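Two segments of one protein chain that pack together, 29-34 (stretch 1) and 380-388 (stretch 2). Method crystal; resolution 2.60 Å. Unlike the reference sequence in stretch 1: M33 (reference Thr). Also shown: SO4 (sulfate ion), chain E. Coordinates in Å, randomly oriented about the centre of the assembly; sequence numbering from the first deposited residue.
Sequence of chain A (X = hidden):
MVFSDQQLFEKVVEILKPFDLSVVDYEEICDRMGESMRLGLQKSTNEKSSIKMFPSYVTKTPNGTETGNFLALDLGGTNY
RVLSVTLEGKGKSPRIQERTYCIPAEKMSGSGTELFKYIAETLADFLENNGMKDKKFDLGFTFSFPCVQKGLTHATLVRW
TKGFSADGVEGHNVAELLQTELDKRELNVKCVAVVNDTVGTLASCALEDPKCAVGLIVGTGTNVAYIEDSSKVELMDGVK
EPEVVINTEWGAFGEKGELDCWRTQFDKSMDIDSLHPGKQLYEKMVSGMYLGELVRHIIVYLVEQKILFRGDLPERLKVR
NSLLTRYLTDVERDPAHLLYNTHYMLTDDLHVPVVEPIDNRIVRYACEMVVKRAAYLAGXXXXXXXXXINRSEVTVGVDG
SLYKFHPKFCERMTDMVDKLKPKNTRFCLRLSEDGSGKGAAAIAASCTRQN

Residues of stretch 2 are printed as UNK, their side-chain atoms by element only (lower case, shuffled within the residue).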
# COMPACT_ATOMS: atom_id res chain seq x y z
N ILE A 29 -12.85 11.23 9.98
CA ILE A 29 -12.51 10.15 9.04
C ILE A 29 -12.22 8.93 9.92
O ILE A 29 -12.88 7.89 9.81
CB ILE A 29 -11.28 10.48 8.16
CG1 ILE A 29 -11.66 11.48 7.07
CG2 ILE A 29 -10.69 9.23 7.55
CD1 ILE A 29 -11.46 12.92 7.46
N CYS A 30 -11.31 9.11 10.87
CA CYS A 30 -10.94 8.07 11.82
C CYS A 30 -12.17 7.48 12.51
O CYS A 30 -12.32 6.26 12.55
CB CYS A 30 -9.99 8.64 12.86
SG CYS A 30 -9.81 7.66 14.33
N ASP A 31 -13.06 8.34 12.98
CA ASP A 31 -14.29 7.93 13.66
C ASP A 31 -15.17 7.06 12.79
O ASP A 31 -15.69 6.05 13.25
CB ASP A 31 -15.08 9.16 14.07
CG ASP A 31 -15.60 9.07 15.47
OD1 ASP A 31 -14.77 8.87 16.38
OD2 ASP A 31 -16.83 9.20 15.66
N ARG A 32 -15.39 7.50 11.55
CA ARG A 32 -16.19 6.77 10.57
C ARG A 32 -15.47 5.46 10.21
O ARG A 32 -16.09 4.40 10.12
CB ARG A 32 -16.39 7.62 9.30
CG ARG A 32 -17.47 8.67 9.40
CD ARG A 32 -17.40 9.71 8.30
NE ARG A 32 -18.43 10.73 8.47
CZ ARG A 32 -19.56 10.79 7.76
NH1 ARG A 32 -19.81 9.91 6.80
NH2 ARG A 32 -20.50 11.69 8.07
N MET A 33 -14.15 5.54 10.04
CA MET A 33 -13.34 4.38 9.70
C MET A 33 -13.55 3.29 10.76
O MET A 33 -13.99 2.18 10.44
CB MET A 33 -11.87 4.77 9.59
CG MET A 33 -10.94 3.62 9.22
SD MET A 33 -9.19 4.13 9.00
CE MET A 33 -9.35 4.96 7.41
N GLY A 34 -13.28 3.63 12.02
CA GLY A 34 -13.46 2.68 13.10
C GLY A 34 -14.87 2.12 13.08
O GLY A 34 -15.07 0.94 13.33
N UNK A 380 -4.40 9.24 10.43
CA UNK A 380 -5.69 9.09 11.09
C UNK A 380 -5.91 7.60 11.20
O UNK A 380 -6.23 7.10 12.27
c UNK A 380 -6.78 9.74 10.28
N UNK A 381 -5.67 6.89 10.11
CA UNK A 381 -5.85 5.44 10.09
C UNK A 381 -5.11 4.71 11.20
O UNK A 381 -5.69 3.81 11.81
N UNK A 382 -3.85 5.05 11.46
CA UNK A 382 -3.14 4.35 12.52
C UNK A 382 -3.78 4.71 13.85
O UNK A 382 -3.91 3.85 14.71
c UNK A 382 -0.98 3.85 13.73
c UNK A 382 0.51 4.79 11.37
c UNK A 382 -1.64 4.70 12.62
c UNK A 382 -0.93 4.40 11.31
N UNK A 383 -4.20 5.96 14.01
CA UNK A 383 -4.84 6.37 15.25
C UNK A 383 -6.10 5.57 15.45
O UNK A 383 -6.55 5.38 16.56
c UNK A 383 -5.16 7.81 15.23
N UNK A 384 -6.69 5.12 14.35
CA UNK A 384 -7.89 4.32 14.43
C UNK A 384 -7.57 2.89 14.84
O UNK A 384 -8.34 2.26 15.56
s UNK A 384 -9.74 2.89 13.03
c UNK A 384 -8.61 4.28 13.09
N UNK A 385 -6.45 2.38 14.34
CA UNK A 385 -5.99 1.03 14.65
C UNK A 385 -5.63 0.97 16.13
O UNK A 385 -6.06 0.07 16.86
c UNK A 385 -4.77 0.65 13.79
c UNK A 385 -5.20 0.33 12.36
c UNK A 385 -4.03 -0.51 14.39
c UNK A 385 -6.22 -0.78 12.25
N UNK A 386 -4.87 1.96 16.58
CA UNK A 386 -4.46 2.06 17.98
C UNK A 386 -5.69 2.13 18.90
O UNK A 386 -5.63 1.73 20.06
c UNK A 386 -3.58 3.29 18.20
c UNK A 386 -1.42 4.46 17.98
c UNK A 386 -1.53 2.03 17.55
c UNK A 386 -2.27 3.34 17.43
N UNK A 387 -6.78 2.70 18.38
CA UNK A 387 -8.01 2.81 19.14
C UNK A 387 -8.76 1.48 19.19
O UNK A 387 -9.64 1.29 20.01
c UNK A 387 -9.52 6.29 18.80
c UNK A 387 -8.92 3.88 18.55
n UNK A 387 -8.93 9.74 17.70
n UNK A 387 -8.99 7.64 18.62
c UNK A 387 -9.48 8.54 17.77
n UNK A 387 -10.53 8.25 17.01
c UNK A 387 -8.40 5.27 18.79
N UNK A 388 -8.39 0.58 18.29
CA UNK A 388 -8.99 -0.74 18.20
C UNK A 388 -8.11 -1.71 18.97
O UNK A 388 -8.53 -2.26 19.98
c UNK A 388 -9.13 -1.15 16.74
n UNK A 388 -12.24 -4.28 16.70
n UNK A 388 -13.90 -2.82 16.19
c UNK A 388 -10.35 -2.68 15.22
n UNK A 388 -11.78 -2.40 15.41
c UNK A 388 -9.56 -2.57 16.51
c UNK A 388 -12.63 -3.17 16.11
S SO4 E . -15.49 -3.66 18.40
O1 SO4 E . -15.65 -2.26 18.09
O2 SO4 E . -14.09 -3.95 18.51
O3 SO4 E . -16.14 -3.94 19.66
O4 SO4 E . -16.06 -4.47 17.36
O HOH W 1 -13.24 0.03 14.77

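Position 380 carries a single side-chain carbon and nothing beyond it. That carbon, CB, points toward stretch 1 and lies 4.3 Å from CB of C30; a lone CB identifies alanine, A380. Its CA is 5.4 Å from CA of C30, the nearest CA approach between the two helices.

Position 381 has backbone atoms only, so it is glycine, G381. With no side chain to present, it offers its CA, which lies 3.7 Å from SD of M33. M33 differs from the reference sequence, where threonine stands.

Position 382 has four carbons, forked at the first, with one arm two carbons long. A fork at CB with unequal arms is the isoleucine pattern, hence I382. Its CA-to-CB bond points away from stretch 1, and the closest approach of its side chain is CB of I382 to SD of M33, 8.4 Å, so it plays no direct part here.

Position 383 again has one carbon, which gives alanine, A383. Its CB points sideways, and the recorded contact runs through the backbone: the carbonyl C of A383 is 4.4 Å from SG of C30.

Position 384 has one carbon followed by one sulfur. A sulfur directly on CB means cysteine, C384. The CA-to-CB bond points toward stretch 1, and chi1 is in the t well (161°). Its SG lies 3.7 Å from CA of G34 and 4.1 Å from CG of M33, while its CB is 3.8 Å from SG of C30.

Position 385 has four carbons forked at the first, one arm again two carbons long: isoleucine, I385. CG1 of I385 comes no nearer than 6.5 Å to SD of M33, beyond contact.

Position 386 also has four carbons, but the fork comes at the second. That distinguishes leucine, L386, which is likewise out of reach.

Position 387 has three carbons, a nitrogen, then a carbon carrying two more nitrogens. This guanidinium ending defines arginine, R387. NH1 of R387 is modelled 4.3 Å from OD1 of D31, opposite charges near each other but beyond a salt bridge; the placement of NH1 is uncertain, since it sits too close to SG of C30.

Position 388 repeats the pattern of three carbons, a nitrogen and a carbon bearing two nitrogens, and is therefore R388. Water 1 accepts from NE of R388 at 2.9 Å and donates to O of G34 at 2.5 Å, bridging the helices. The sulfate, probably from the crystallisation liquor, lies near the edge of this guanidinium.

The helix axes approach to 8.8 Å at an angle of 48°, burying 358 Å² in total. No direct hydrogen bond crosses the interface; packing dominates. C30 acts as a knob, its side chain set among A380, A383, C384 and R387. C384 extends the contact to M33 and to G34, whose CA packs against the sulfur. G381 similarly receives M33 against its backbone, and the water joins the two stretches at G34 and R388.

Stretch 2 380-388: AGIACILRR
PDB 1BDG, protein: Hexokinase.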